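Local coordinates for Blr6230 protein (Bradyrhizobium diazoefficiens USDA 110, PDB 5NGG) that probably hydrolyses beta-lactam antibiotics as a zinc-dependent subclass B3 metallo-beta-lactamase, at residues G118-A123 and K151-V156; I67-A72 and L98-H103. All blocks are in the same frame, centred on the assembly; numbering follows the deposited sequence.

Interaction 1. Residues G118-A123 and K151-V156; sequences GAQLVA and KVDRAV
Asp153 reaches across to Leu121 with its carboxylate and so begins the pairing before the regular strand does. Its CG lies anti to its own carbonyl carbon (chi1 -60°), which puts OD2 2.9 Å from the amide N of Leu121, in a nearly straight bond (170°) on the anti lone pair. The same oxygen has a second partner, a salt bridge to Lys114, which also bonds the carbonyl of Lys151. Leu121 O is gripped twice in its carbonyl plane, by Asp153 N at 2.9 Å and by Arg154 N at 3.2 Å. From there the ladder is parallel: Ala123 N bonds to Arg154 O, and Val156 N to Ala123 O. The two strands belong to one beta-alpha-beta unit, strand 120-124, helix 128-133 and strand 154-156, the last strand at one border of the sheet. On the Val122 and Arg154 face, Val122 CG1, anti to its backbone N (chi1 -175°), meets Val156 CG1 at 3.6 Å, the two side chains crossing at about a right angle. The Arg154 chain runs out fully extended to Arg161 O. Leu121 CD2 touches Val152 CG2 at 4.1 Å, and helix 128-133 covers Val152 and Ala123 through Leu131.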
loop_
_atom_site.group_PDB
_atom_site.type_symbol
_atom_site.label_atom_id
_atom_site.label_comp_id
_atom_site.label_asym_id
_atom_site.label_seq_id
_atom_site.Cartn_x
_atom_site.Cartn_y
_atom_site.Cartn_z
ATOM N N GLY A 118 3.544 14.881 14.809
ATOM C CA GLY A 118 2.203 15.401 15.005
ATOM C C GLY A 118 1.274 15.263 13.817
ATOM O O GLY A 118 0.225 15.909 13.783
ATOM N N ALA A 119 1.637 14.437 12.836
ATOM C CA ALA A 119 0.815 14.246 11.648
ATOM C C ALA A 119 -0.494 13.537 11.979
ATOM O O ALA A 119 -0.620 12.886 13.006
ATOM C CB ALA A 119 1.586 13.437 10.634
ATOM N N GLN A 120 -1.472 13.705 11.104
ATOM C CA GLN A 120 -2.742 12.982 11.190
ATOM C C GLN A 120 -2.709 11.749 10.296
ATOM O O GLN A 120 -2.165 11.800 9.219
ATOM C CB GLN A 120 -3.894 13.890 10.778
ATOM C CG GLN A 120 -4.157 15.022 11.758
ATOM C CD GLN A 120 -5.208 15.980 11.245
ATOM O OE1 GLN A 120 -4.997 16.675 10.250
ATOM N NE2 GLN A 120 -6.349 16.023 11.920
ATOM N N LEU A 121 -3.292 10.657 10.779
ATOM C CA LEU A 121 -3.378 9.396 10.056
ATOM C C LEU A 121 -4.777 9.253 9.450
ATOM O O LEU A 121 -5.797 9.388 10.153
ATOM C CB LEU A 121 -3.089 8.207 10.977
ATOM C CG LEU A 121 -3.304 6.797 10.381
ATOM C CD1 LEU A 121 -2.391 6.510 9.190
ATOM C CD2 LEU A 121 -3.139 5.701 11.446
ATOM N N VAL A 122 -4.785 8.947 8.151
ATOM C CA VAL A 122 -6.020 8.757 7.371
ATOM C C VAL A 122 -6.030 7.336 6.798
ATOM O O VAL A 122 -5.045 6.925 6.185
ATOM C CB VAL A 122 -6.054 9.767 6.221
ATOM C CG1 VAL A 122 -7.387 9.674 5.480
ATOM C CG2 VAL A 122 -5.829 11.168 6.755
ATOM N N ALA A 123 -7.129 6.608 6.986
ATOM C CA ALA A 123 -7.203 5.212 6.576
ATOM C C ALA A 123 -8.656 4.815 6.347
ATOM O O ALA A 123 -9.589 5.445 6.854
ATOM C CB ALA A 123 -6.557 4.305 7.631
ATOM N N LYS A 151 -3.794 5.558 16.495
ATOM C CA LYS A 151 -5.132 6.118 16.346
ATOM C C LYS A 151 -5.345 6.695 14.950
ATOM O O LYS A 151 -4.451 7.330 14.374
ATOM C CB LYS A 151 -5.384 7.176 17.412
ATOM C CG LYS A 151 -5.370 6.563 18.800
ATOM C CD LYS A 151 -5.796 7.534 19.879
ATOM C CE LYS A 151 -6.172 6.784 21.145
ATOM N NZ LYS A 151 -7.534 6.182 21.069
ATOM N N VAL A 152 -6.543 6.466 14.420
ATOM C CA VAL A 152 -6.917 6.974 13.119
ATOM C C VAL A 152 -7.619 8.315 13.338
ATOM O O VAL A 152 -8.616 8.404 14.070
ATOM C CB VAL A 152 -7.835 5.979 12.384
ATOM C CG1 VAL A 152 -8.373 6.576 11.089
ATOM C CG2 VAL A 152 -7.095 4.676 12.113
ATOM N N ASP A 153 -7.118 9.356 12.689
ATOM C CA ASP A 153 -7.697 10.698 12.802
ATOM C C ASP A 153 -8.860 10.936 11.844
ATOM O O ASP A 153 -9.763 11.720 12.154
ATOM C CB ASP A 153 -6.620 11.745 12.633
ATOM C CG ASP A 153 -5.554 11.620 13.681
ATOM O OD1 ASP A 153 -5.824 12.016 14.825
ATOM O OD2 ASP A 153 -4.457 11.103 13.378
ATOM N N ARG A 154 -8.823 10.304 10.675
ATOM C CA ARG A 154 -9.902 10.403 9.710
ATOM C C ARG A 154 -10.084 9.037 9.048
ATOM O O ARG A 154 -9.142 8.501 8.451
ATOM C CB ARG A 154 -9.604 11.453 8.641
ATOM C CG ARG A 154 -10.748 11.612 7.660
ATOM C CD ARG A 154 -10.471 12.734 6.708
ATOM N NE ARG A 154 -11.442 12.749 5.626
ATOM C CZ ARG A 154 -11.342 13.486 4.526
ATOM N NH1 ARG A 154 -10.308 14.300 4.347
ATOM N NH2 ARG A 154 -12.285 13.400 3.602
ATOM N N ALA A 155 -11.308 8.506 9.149
ATOM C CA ALA A 155 -11.688 7.236 8.561
ATOM C C ALA A 155 -12.394 7.537 7.242
ATOM O O ALA A 155 -13.354 8.298 7.227
ATOM C CB ALA A 155 -12.598 6.463 9.514
ATOM N N VAL A 156 -11.922 6.973 6.139
ATOM C CA VAL A 156 -12.462 7.279 4.812
ATOM C C VAL A 156 -13.264 6.136 4.203
ATOM O O VAL A 156 -13.043 4.978 4.541
ATOM C CB VAL A 156 -11.380 7.761 3.809
ATOM C CG1 VAL A 156 -10.777 9.078 4.268
ATOM C CG2 VAL A 156 -10.335 6.695 3.571
#

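Interaction 2. Residues I67-A72 and L98-H103. With ZN (zinc ion), chain D.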
loop_
_atom_site.group_PDB
_atom_site.type_symbol
_atom_site.label_atom_id
_atom_site.label_comp_id
_atom_site.label_asym_id
_atom_site.label_seq_id
_atom_site.Cartn_x
_atom_site.Cartn_y
_atom_site.Cartn_z
ATOM N N ILE A 67 3.065 14.487 2.450
ATOM C CA ILE A 67 2.182 13.362 2.734
ATOM C C ILE A 67 3.045 12.102 2.681
ATOM O O ILE A 67 3.766 11.894 1.697
ATOM C CB ILE A 67 1.031 13.243 1.708
ATOM C CG1 ILE A 67 0.216 14.541 1.668
ATOM C CG2 ILE A 67 0.172 12.004 2.014
ATOM C CD1 ILE A 67 -0.813 14.566 0.554
ATOM N N LEU A 68 2.970 11.286 3.730
ATOM C CA LEU A 68 3.641 9.988 3.741
ATOM C C LEU A 68 2.637 8.917 3.414
ATOM O O LEU A 68 1.601 8.804 4.085
ATOM C CB LEU A 68 4.212 9.726 5.130
ATOM C CG LEU A 68 4.966 8.416 5.308
ATOM C CD1 LEU A 68 6.220 8.334 4.472
ATOM C CD2 LEU A 68 5.322 8.239 6.762
ATOM N N MET A 69 2.909 8.139 2.359
ATOM C CA MET A 69 2.065 7.001 1.944
ATOM C C MET A 69 2.717 5.730 2.457
ATOM O O MET A 69 3.728 5.283 1.914
ATOM C CB MET A 69 1.927 6.958 0.426
ATOM C CG MET A 69 1.037 5.827 -0.076
ATOM S SD MET A 69 -0.716 5.941 0.346
ATOM C CE MET A 69 -1.193 7.353 -0.637
ATOM N N ASP A 70 2.133 5.190 3.531
ATOM C CA ASP A 70 2.543 3.950 4.201
ATOM C C ASP A 70 3.887 4.094 4.929
ATOM O O ASP A 70 4.550 5.129 4.897
ATOM C CB ASP A 70 2.503 2.739 3.241
ATOM C CG ASP A 70 1.095 2.342 2.859
ATOM O OD1 ASP A 70 0.157 2.442 3.689
ATOM O OD2 ASP A 70 0.939 1.871 1.700
ATOM N N THR A 71 4.208 3.027 5.667
ATOM C CA THR A 71 5.554 2.827 6.209
ATOM C C THR A 71 5.966 1.372 5.885
ATOM O O THR A 71 5.466 0.801 4.916
ATOM C CB THR A 71 5.617 3.160 7.717
ATOM O OG1 THR A 71 4.662 2.363 8.439
ATOM C CG2 THR A 71 5.394 4.640 7.960
ATOM N N ALA A 72 6.908 0.792 6.626
ATOM C CA ALA A 72 7.387 -0.555 6.329
ATOM C C ALA A 72 7.303 -1.399 7.598
ATOM O O ALA A 72 6.503 -1.091 8.487
ATOM C CB ALA A 72 8.783 -0.498 5.701
ATOM N N LEU A 98 -1.061 8.573 5.094
ATOM C CA LEU A 98 -2.138 7.780 4.503
ATOM C C LEU A 98 -1.722 6.317 4.504
ATOM O O LEU A 98 -0.544 5.993 4.358
ATOM C CB LEU A 98 -2.416 8.227 3.061
ATOM C CG LEU A 98 -3.415 9.383 2.899
ATOM C CD1 LEU A 98 -3.235 10.545 3.822
ATOM C CD2 LEU A 98 -3.481 9.806 1.450
ATOM N N ASN A 99 -2.715 5.454 4.666
ATOM C CA ASN A 99 -2.496 4.011 4.620
ATOM C C ASN A 99 -3.255 3.404 3.456
ATOM O O ASN A 99 -4.419 3.753 3.218
ATOM C CB ASN A 99 -2.977 3.400 5.940
ATOM C CG ASN A 99 -2.642 1.894 6.150
ATOM O OD1 ASN A 99 -3.432 1.204 6.797
ATOM N ND2 ASN A 99 -1.490 1.411 5.709
ATOM N N THR A 100 -2.617 2.451 2.785
ATOM C CA THR A 100 -3.310 1.579 1.824
ATOM C C THR A 100 -4.067 0.480 2.580
ATOM O O THR A 100 -5.269 0.293 2.412
ATOM C CB THR A 100 -2.345 0.913 0.828
ATOM O OG1 THR A 100 -1.264 0.293 1.534
ATOM C CG2 THR A 100 -1.859 1.926 -0.208
ATOM N N HIS A 101 -3.373 -0.267 3.433
ATOM C CA HIS A 101 -4.058 -1.309 4.217
ATOM C C HIS A 101 -3.265 -1.644 5.468
ATOM O O HIS A 101 -2.053 -1.468 5.539
ATOM C CB HIS A 101 -4.360 -2.558 3.388
ATOM C CG HIS A 101 -3.166 -3.419 3.135
ATOM N ND1 HIS A 101 -2.399 -3.350 1.990
ATOM C CD2 HIS A 101 -2.654 -4.438 3.859
ATOM C CE1 HIS A 101 -1.437 -4.254 2.047
ATOM N NE2 HIS A 101 -1.550 -4.916 3.184
ATOM N N ALA A 102 -3.982 -2.157 6.458
ATOM C CA ALA A 102 -3.486 -2.217 7.830
ATOM C C ALA A 102 -2.843 -3.563 8.185
ATOM O O ALA A 102 -3.336 -4.275 9.046
ATOM C CB ALA A 102 -4.624 -1.892 8.775
ATOM N N HIS A 103 -1.730 -3.892 7.538
ATOM C CA HIS A 103 -0.856 -5.005 7.909
ATOM C C HIS A 103 0.503 -4.463 8.317
ATOM O O HIS A 103 0.917 -3.403 7.837
ATOM C CB HIS A 103 -0.662 -5.988 6.750
ATOM C CG HIS A 103 -1.876 -6.762 6.392
ATOM N ND1 HIS A 103 -2.021 -7.335 5.157
ATOM C CD2 HIS A 103 -2.980 -7.090 7.109
ATOM C CE1 HIS A 103 -3.164 -7.992 5.121
ATOM N NE2 HIS A 103 -3.767 -7.859 6.292
HETATM ZN ZN ZN D . -0.987 -6.889 3.420
HETATM O O HOH W 1 0.843 -7.167 3.510
#
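Asp70 meets Asn99 and Thr100 through a carboxylate whose two oxygens are both engaged. From CB, CG stands anti to the carbonyl carbon (chi1 -70°), and CG itself comes 3.4 Å from Thr100 OG1. OD1 accepts two N-H groups: Asn99 ND2 at 2.8 Å, nearly along the C-O axis, and Thr100 N at 2.9 Å on the syn side. OD2 takes the hydroxyl of Thr100 OG1 at 2.7 Å, also syn, while Thr100 CG2 lies close by. Three bonds thus fix the rotation of this buried carboxylate. Asn99, its amide plane 81° from the carboxylate, also gives ND2 to His101 O, from above that carbonyl plane. Asp70 thus reaches the metal loop indirectly, through Asn99 and Thr100, which precede His101; His101 NE2 and His103 ND1 bind zinc at 2.1 Å each in the HxHxDH motif of the metallo-beta-lactamase fold, and His177 and a water complete the site. Beside this, Met69 bends back to set SD 3.9 Å from Leu98 CB. The contact continues the parallel pairing of strands 65-69 and 94-98, between strands 58-62 and 120-124, with helix 110-117 packed on Leu68, Thr71 and Asn99, and helix 104-107 starting after His103.

How the interactions relate
Val122 and Asn99 bring interactions 1 and 2 together. The centres of the two contacts lie 11 Å apart, and strand 120-124 pairs with both 154-156 and 94-98, so they meet directly: Val122 O is 3.1 Å from Asn99 N, a probable hydrogen bond, while Val122 CB packs on Leu98 CD1 at 3.8 Å and Ala123 CB on Asn99 CB at 4.1 Å. Interaction 2 carries zinc ligands where its strand ends. Interaction 1 extends the sheet outward; the side chain of Ala123 remains about 8 Å from that of His101, and that of Val156 about 11 Å from a bound zinc ion.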